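Local coordinates for protein L-talarate/Galactarate Dehydratase (Salmonella typhimurium, PDB 2PP0) that catalyses the magnesium-dependent dehydration of L-talarate and galactarate to 5-keto-4-deoxy-D-glucarate, and the competing epimerization of L-talarate to galactarate, at residues P43-D46 and A47-T51; L180-V183 and V184-R187; R233-A236 and I237-R241. All coordinates share one frame; numbering follows the deposited sequence.

Contact 1 of 3, residues P43-D46 and A47-T51; sequences PVSD and AKVLT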
loop_
_atom_site.group_PDB
_atom_site.type_symbol
_atom_site.label_atom_id
_atom_site.label_comp_id
_atom_site.label_asym_id
_atom_site.label_seq_id
_atom_site.Cartn_x
_atom_site.Cartn_y
_atom_site.Cartn_z
ATOM N N PRO B 43 -31.687 -4.929 23.706
ATOM C CA PRO B 43 -31.205 -3.557 23.508
ATOM C C PRO B 43 -29.807 -3.366 24.082
ATOM O O PRO B 43 -29.537 -3.734 25.225
ATOM C CB PRO B 43 -32.249 -2.717 24.232
ATOM C CG PRO B 43 -33.512 -3.515 24.011
ATOM C CD PRO B 43 -33.041 -4.926 24.291
ATOM N N VAL B 44 -28.924 -2.791 23.275
ATOM C CA VAL B 44 -27.546 -2.564 23.686
ATOM C C VAL B 44 -27.272 -1.100 24.001
ATOM O O VAL B 44 -27.629 -0.207 23.229
ATOM C CB VAL B 44 -26.567 -3.006 22.583
ATOM C CG1 VAL B 44 -25.141 -2.762 23.030
ATOM C CG2 VAL B 44 -26.791 -4.476 22.250
ATOM N N SER B 45 -26.626 -0.857 25.135
ATOM C CA SER B 45 -26.304 0.504 25.518
ATOM C C SER B 45 -24.958 0.605 26.224
ATOM O O SER B 45 -24.654 -0.171 27.133
ATOM C CB SER B 45 -27.417 1.082 26.406
ATOM O OG SER B 45 -27.555 0.359 27.613
ATOM N N ASP B 46 -24.139 1.550 25.767
ATOM C CA ASP B 46 -22.835 1.804 26.366
ATOM C C ASP B 46 -22.971 3.116 27.141
ATOM O O ASP B 46 -24.088 3.551 27.433
ATOM C CB ASP B 46 -21.742 1.928 25.290
ATOM C CG ASP B 46 -22.138 2.848 24.138
ATOM O OD1 ASP B 46 -22.781 3.891 24.374
ATOM O OD2 ASP B 46 -21.789 2.534 22.983
ATOM N N ALA B 47 -21.852 3.756 27.464
ATOM C CA ALA B 47 -21.903 5.011 28.211
ATOM C C ALA B 47 -22.650 6.131 27.480
ATOM O O ALA B 47 -23.163 7.056 28.114
ATOM C CB ALA B 47 -20.491 5.468 28.557
ATOM N N LYS B 48 -22.707 6.059 26.155
ATOM C CA LYS B 48 -23.396 7.084 25.371
ATOM C C LYS B 48 -24.886 7.123 25.708
ATOM O O LYS B 48 -25.531 8.170 25.600
ATOM C CB LYS B 48 -23.208 6.826 23.872
ATOM C CG LYS B 48 -21.764 6.965 23.403
ATOM C CD LYS B 48 -21.633 6.781 21.895
ATOM C CE LYS B 48 -21.647 5.312 21.475
ATOM N NZ LYS B 48 -22.941 4.611 21.716
ATOM N N VAL B 49 -25.422 5.976 26.114
ATOM C CA VAL B 49 -26.828 5.870 26.476
ATOM C C VAL B 49 -27.038 6.263 27.940
ATOM O O VAL B 49 -27.973 6.995 28.260
ATOM C CB VAL B 49 -27.357 4.430 26.275
ATOM C CG1 VAL B 49 -28.826 4.350 26.683
ATOM C CG2 VAL B 49 -27.178 4.006 24.825
ATOM N N LEU B 50 -26.163 5.781 28.821
ATOM C CA LEU B 50 -26.271 6.084 30.247
ATOM C C LEU B 50 -26.044 7.552 30.597
ATOM O O LEU B 50 -26.402 7.987 31.688
ATOM C CB LEU B 50 -25.311 5.206 31.058
ATOM C CG LEU B 50 -25.849 3.822 31.442
ATOM C CD1 LEU B 50 -26.108 2.995 30.190
ATOM C CD2 LEU B 50 -24.855 3.121 32.359
ATOM N N THR B 51 -25.447 8.312 29.683
ATOM C CA THR B 51 -25.216 9.735 29.920
ATOM C C THR B 51 -26.317 10.547 29.236
ATOM O O THR B 51 -26.349 11.775 29.335
ATOM C CB THR B 51 -23.855 10.202 29.365
ATOM O OG1 THR B 51 -23.822 10.002 27.944
ATOM C CG2 THR B 51 -22.714 9.441 30.033
#

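Contact 2 of 3, residues L180-V183 and V184-R187; sequences LKNV and VISR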
loop_
_atom_site.group_PDB
_atom_site.type_symbol
_atom_site.label_atom_id
_atom_site.label_comp_id
_atom_site.label_asym_id
_atom_site.label_seq_id
_atom_site.Cartn_x
_atom_site.Cartn_y
_atom_site.Cartn_z
ATOM N N LEU B 180 -20.004 -11.274 34.527
ATOM C CA LEU B 180 -19.090 -12.293 35.025
ATOM C C LEU B 180 -19.393 -13.663 34.418
ATOM O O LEU B 180 -18.491 -14.480 34.233
ATOM C CB LEU B 180 -19.165 -12.364 36.551
ATOM C CG LEU B 180 -18.703 -11.092 37.270
ATOM C CD1 LEU B 180 -18.918 -11.236 38.769
ATOM C CD2 LEU B 180 -17.234 -10.833 36.960
ATOM N N LYS B 181 -20.664 -13.913 34.112
ATOM C CA LYS B 181 -21.051 -15.180 33.501
ATOM C C LYS B 181 -20.601 -15.196 32.041
ATOM O O LYS B 181 -20.249 -16.248 31.500
ATOM C CB LYS B 181 -22.568 -15.382 33.567
ATOM C CG LYS B 181 -23.123 -15.632 34.966
ATOM C CD LYS B 181 -24.623 -15.891 34.915
ATOM C CE LYS B 181 -25.217 -15.999 36.313
ATOM N NZ LYS B 181 -26.694 -16.224 36.276
ATOM N N ASN B 182 -20.617 -14.030 31.398
ATOM C CA ASN B 182 -20.191 -13.947 30.002
ATOM C C ASN B 182 -18.683 -14.157 29.916
ATOM O O ASN B 182 -18.188 -14.753 28.958
ATOM C CB ASN B 182 -20.561 -12.589 29.396
ATOM C CG ASN B 182 -22.056 -12.334 29.405
ATOM O OD1 ASN B 182 -22.857 -13.236 29.143
ATOM N ND2 ASN B 182 -22.441 -11.094 29.693
ATOM N N VAL B 183 -17.959 -13.664 30.920
ATOM C CA VAL B 183 -16.508 -13.816 30.964
ATOM C C VAL B 183 -16.173 -15.302 30.967
ATOM O O VAL B 183 -15.256 -15.745 30.271
ATOM C CB VAL B 183 -15.910 -13.167 32.230
ATOM C CG1 VAL B 183 -14.479 -13.636 32.434
ATOM C CG2 VAL B 183 -15.936 -11.655 32.095
ATOM N N VAL B 184 -16.922 -16.064 31.760
ATOM C CA VAL B 184 -16.725 -17.506 31.850
ATOM C C VAL B 184 -17.019 -18.156 30.499
ATOM O O VAL B 184 -16.226 -18.955 29.998
ATOM C CB VAL B 184 -17.649 -18.122 32.915
ATOM C CG1 VAL B 184 -17.531 -19.642 32.898
ATOM C CG2 VAL B 184 -17.284 -17.578 34.285
ATOM N N ILE B 185 -18.158 -17.803 29.910
ATOM C CA ILE B 185 -18.551 -18.346 28.612
ATOM C C ILE B 185 -17.493 -18.029 27.556
ATOM O O ILE B 185 -17.067 -18.906 26.796
ATOM C CB ILE B 185 -19.900 -17.754 28.148
ATOM C CG1 ILE B 185 -21.008 -18.149 29.128
ATOM C CG2 ILE B 185 -20.228 -18.237 26.741
ATOM C CD1 ILE B 185 -22.396 -17.662 28.729
ATOM N N SER B 186 -17.074 -16.768 27.525
ATOM C CA SER B 186 -16.080 -16.291 26.570
ATOM C C SER B 186 -14.739 -16.992 26.730
ATOM O O SER B 186 -14.152 -17.470 25.758
ATOM C CB SER B 186 -15.887 -14.782 26.737
ATOM O OG SER B 186 -17.091 -14.091 26.457
ATOM N N ARG B 187 -14.252 -17.045 27.961
ATOM C CA ARG B 187 -12.978 -17.679 28.233
ATOM C C ARG B 187 -13.056 -19.173 27.921
ATOM O O ARG B 187 -12.074 -19.781 27.488
ATOM C CB ARG B 187 -12.598 -17.447 29.692
ATOM C CG ARG B 187 -11.108 -17.464 29.932
ATOM C CD ARG B 187 -10.775 -16.909 31.298
ATOM N NE ARG B 187 -9.344 -16.974 31.566
ATOM C CZ ARG B 187 -8.778 -16.537 32.684
ATOM N NH1 ARG B 187 -9.525 -15.998 33.640
ATOM N NH2 ARG B 187 -7.464 -16.640 32.846
#

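Contact 3 of 3, residues R233-A236 and I237-R241; sequences RETA and IRMGR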
loop_
_atom_site.group_PDB
_atom_site.type_symbol
_atom_site.label_atom_id
_atom_site.label_comp_id
_atom_site.label_asym_id
_atom_site.label_seq_id
_atom_site.Cartn_x
_atom_site.Cartn_y
_atom_site.Cartn_z
ATOM N N ARG B 233 -11.984 15.817 30.379
ATOM C CA ARG B 233 -10.566 15.693 30.678
ATOM C C ARG B 233 -10.230 15.487 32.157
ATOM O O ARG B 233 -9.315 14.731 32.485
ATOM C CB ARG B 233 -9.814 16.908 30.144
ATOM C CG ARG B 233 -9.896 17.063 28.639
ATOM C CD ARG B 233 -9.050 18.234 28.190
ATOM N NE ARG B 233 -8.995 18.356 26.736
ATOM C CZ ARG B 233 -8.353 19.329 26.105
ATOM N NH1 ARG B 233 -7.715 20.260 26.806
ATOM N NH2 ARG B 233 -8.345 19.379 24.780
ATOM N N GLU B 234 -10.965 16.155 33.044
ATOM C CA GLU B 234 -10.724 16.039 34.485
ATOM C C GLU B 234 -10.965 14.617 34.981
ATOM O O GLU B 234 -10.150 14.047 35.712
ATOM C CB GLU B 234 -11.641 16.989 35.270
ATOM C CG GLU B 234 -11.335 18.477 35.139
ATOM C CD GLU B 234 -11.585 19.023 33.745
ATOM O OE1 GLU B 234 -12.589 18.617 33.121
ATOM O OE2 GLU B 234 -10.786 19.872 33.278
ATOM N N THR B 235 -12.100 14.053 34.584
ATOM C CA THR B 235 -12.464 12.708 34.998
ATOM C C THR B 235 -11.558 11.665 34.354
ATOM O O THR B 235 -11.142 10.711 35.008
ATOM C CB THR B 235 -13.928 12.412 34.638
ATOM O OG1 THR B 235 -14.766 13.427 35.208
ATOM C CG2 THR B 235 -14.350 11.058 35.181
ATOM N N ALA B 236 -11.239 11.866 33.080
ATOM C CA ALA B 236 -10.384 10.936 32.345
ATOM C C ALA B 236 -9.042 10.694 33.034
ATOM O O ALA B 236 -8.616 9.550 33.189
ATOM C CB ALA B 236 -10.155 11.453 30.927
ATOM N N ILE B 237 -8.370 11.763 33.452
ATOM C CA ILE B 237 -7.075 11.606 34.109
ATOM C C ILE B 237 -7.209 10.963 35.488
ATOM O O ILE B 237 -6.399 10.111 35.862
ATOM C CB ILE B 237 -6.332 12.958 34.243
ATOM C CG1 ILE B 237 -4.968 12.736 34.905
ATOM C CG2 ILE B 237 -7.159 13.941 35.058
ATOM C CD1 ILE B 237 -4.059 11.787 34.146
ATOM N N ARG B 238 -8.235 11.364 36.233
ATOM C CA ARG B 238 -8.473 10.816 37.565
ATOM C C ARG B 238 -8.787 9.322 37.479
ATOM O O ARG B 238 -8.243 8.522 38.242
ATOM C CB ARG B 238 -9.620 11.570 38.247
ATOM C CG ARG B 238 -9.989 11.041 39.622
ATOM C CD ARG B 238 -10.738 12.091 40.444
ATOM N NE ARG B 238 -11.851 12.693 39.713
ATOM C CZ ARG B 238 -12.924 12.030 39.286
ATOM N NH1 ARG B 238 -13.043 10.727 39.514
ATOM N NH2 ARG B 238 -13.883 12.675 38.631
ATOM N N MET B 239 -9.659 8.943 36.552
ATOM C CA MET B 239 -9.986 7.533 36.384
ATOM C C MET B 239 -8.759 6.792 35.859
ATOM O O MET B 239 -8.528 5.636 36.207
ATOM C CB MET B 239 -11.154 7.362 35.411
ATOM C CG MET B 239 -12.513 7.679 36.020
ATOM S SD MET B 239 -12.977 6.521 37.325
ATOM C CE MET B 239 -14.110 5.469 36.431
ATOM N N GLY B 240 -7.972 7.471 35.029
ATOM C CA GLY B 240 -6.777 6.863 34.468
ATOM C C GLY B 240 -5.744 6.521 35.521
ATOM O O GLY B 240 -5.098 5.477 35.448
ATOM N N ARG B 241 -5.580 7.406 36.498
ATOM C CA ARG B 241 -4.622 7.185 37.574
ATOM C C ARG B 241 -5.079 5.994 38.407
ATOM O O ARG B 241 -4.282 5.129 38.775
ATOM C CB ARG B 241 -4.540 8.410 38.495
ATOM C CG ARG B 241 -4.123 9.719 37.837
ATOM C CD ARG B 241 -2.698 9.679 37.327
ATOM N NE ARG B 241 -2.212 11.024 37.038
ATOM C CZ ARG B 241 -1.105 11.288 36.351
ATOM N NH1 ARG B 241 -0.360 10.294 35.873
ATOM N NH2 ARG B 241 -0.740 12.546 36.143
#

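Contact 1 of 3, residues P43-D46 and A47-T51
Asp46 and Lys48 form a local helix N-cap contact, closed by a salt bridge, where the short strand 43-44 gives way to the helical turn 47-50, and Ser45 meets Val49 beside it. The lysine chain bends about its CG-CD and CD-CE bonds (chi3 -79°, chi4 66°), which curls its ammonium group back onto the carboxylate. NZ sits astride the two oxygens, 2.8 Å from Asp46 OD1 and 2.7 Å from Asp46 OD2, and uses the syn lone pair of each. On its anti side, somewhat out of the carboxylate plane, Asp46 OD1 also accepts from Lys48 N at 2.8 Å. This is a textbook helix N-cap: the side chain of the residue before the helix binds an amide of the first turn, while Asp46 O accepts from Val49 N (3.1 Å) and, weakly, from Leu50 N. Alongside, Ser45 CB is pressed against Val49 CG2 at 3.3 Å, a tight carbon contact, and Leu50 CD1 reaches Asp46 O. At the far end, Thr51 OG1 donates to Ala47 O (3.0 Å). Asp46, Ala47 and Lys48 all belong to the substrate-binding site; a glycerol, probably from the crystallisation liquor, is hydrogen-bonded to Asp46 OD2. Gln54 OE1 gives Lys48 NZ another partner, and the Asp46 side chain also touches Asn228, a further substrate-binding residue.

Contact 2 of 3, residues L180-V183 and V184-R187
Leu180 and Val184 make the first of four consecutive i to i+4 pairings along 180-187, within helix 176-188, one of the helices surrounding the parallel strands of the enolase-superfamily barrel domain and the one preceding strand 194-197. Leu180 O receives only a weak hydrogen bond from Val184 N, at 3.3 Å, and Val184 CG2 lies against the same oxygen. With chi1 at 174°, Val184 CG2 stands beside the backbone N and so faces the preceding turn. The Leu180 side chain touches Ala216 of helix 203-217. Next, Lys181 O takes the amide of Ile185 at 3.1 Å, with the N-H pointing almost straight at it (165°). Ile185 CG1, anti to its carbonyl carbon (chi1 -63°), also comes to 3.1 Å from Lys181 O, so a methylene leans on the acceptor beside the amide. Asn182 O is gripped twice: Ser186 N donates at 2.7 Å, and Ser186 OG donates at 2.8 Å from above the carbonyl plane. The Asn182 side chain touches Ala9 of the second subunit. Val183 completes the series, its O accepting from Arg187 N at 2.8 Å with Arg187 CB close by at 3.2 Å. The Val183 side chain packs on Leu217 of helix 203-217, and Leu217 O accepts a hydrogen bond from Arg187 NH1. Val10 of the second subunit packs on Ile185 and Ser186. The chemistry implies that a serine hydroxyl folded back on its own helix can serve two ends at once: the bond to Asn182 O restricts the rotation of the Ser186 side chain, and the hydroxyl so placed is hydrogen-bonded to Tyr12 OH of the second subunit across the subunit interface.

Contact 3 of 3, residues R233-A236 and I237-R241
Arg238 folds its side chain back along helix 233-243 to lie against Thr235, one turn earlier. From the start, Arg238 CB rests near two carbonyl oxygens of the preceding turn, 3.6 Å from Glu234 O and 3.7 Å from Thr235 O. CG leaves anti to the backbone N (chi1 178°), and the chain then bends about its CG-CD bond (chi3 50°), turning the guanidinium back over the helix. There Thr235 CA lies over one face of the group, and NH2 at the tip comes to 3.6 Å from Thr235 OG1 and 3.8 Å from Thr235 CG2, closeness without a hydrogen bond between the side chains. Thr235 has Met239 as its other neighbour: the two side chains run side by side, with Thr235 CG2 3.9 Å from Met239 CG. Beneath, i to i+4 backbone bonds hold the turn, Thr235 O accepting from Met239 N at 2.8 Å and Ala236 O from Gly240 N at 2.9 Å. Arg233, on the first turn, pairs with Asp259 in a salt bridge. Helix 233-243 is the connection of a beta-alpha-beta unit between strands 223-226 and 251-252 of the enolase-type barrel; Thr235 and Met239 face helix 203-217 on one flank, while Ala236 and Ile237 meet Leu266 of helix 260-269 on the other.

How the contacts relate
Three local contacts sit at different distances from one active site in an enolase-superfamily fold. Contact 1 lies in the substrate-binding site itself, whereas contacts 2 and 3 lie on two helices of the barrel domain, their centres about 28 Å apart and their nearest atoms about 17 Å. The centre of contact 1 is about 21 Å from that of contact 2 and about 20 Å from that of contact 3, with nearest atoms about 11 and 10 Å apart, so none touches another. Helix 203-217 lies between the helices of contacts 2 and 3, meeting side chains of both. The side chains of Asn182 and Met239 each lie about 11 Å from the side chain of the catalytic Lys197.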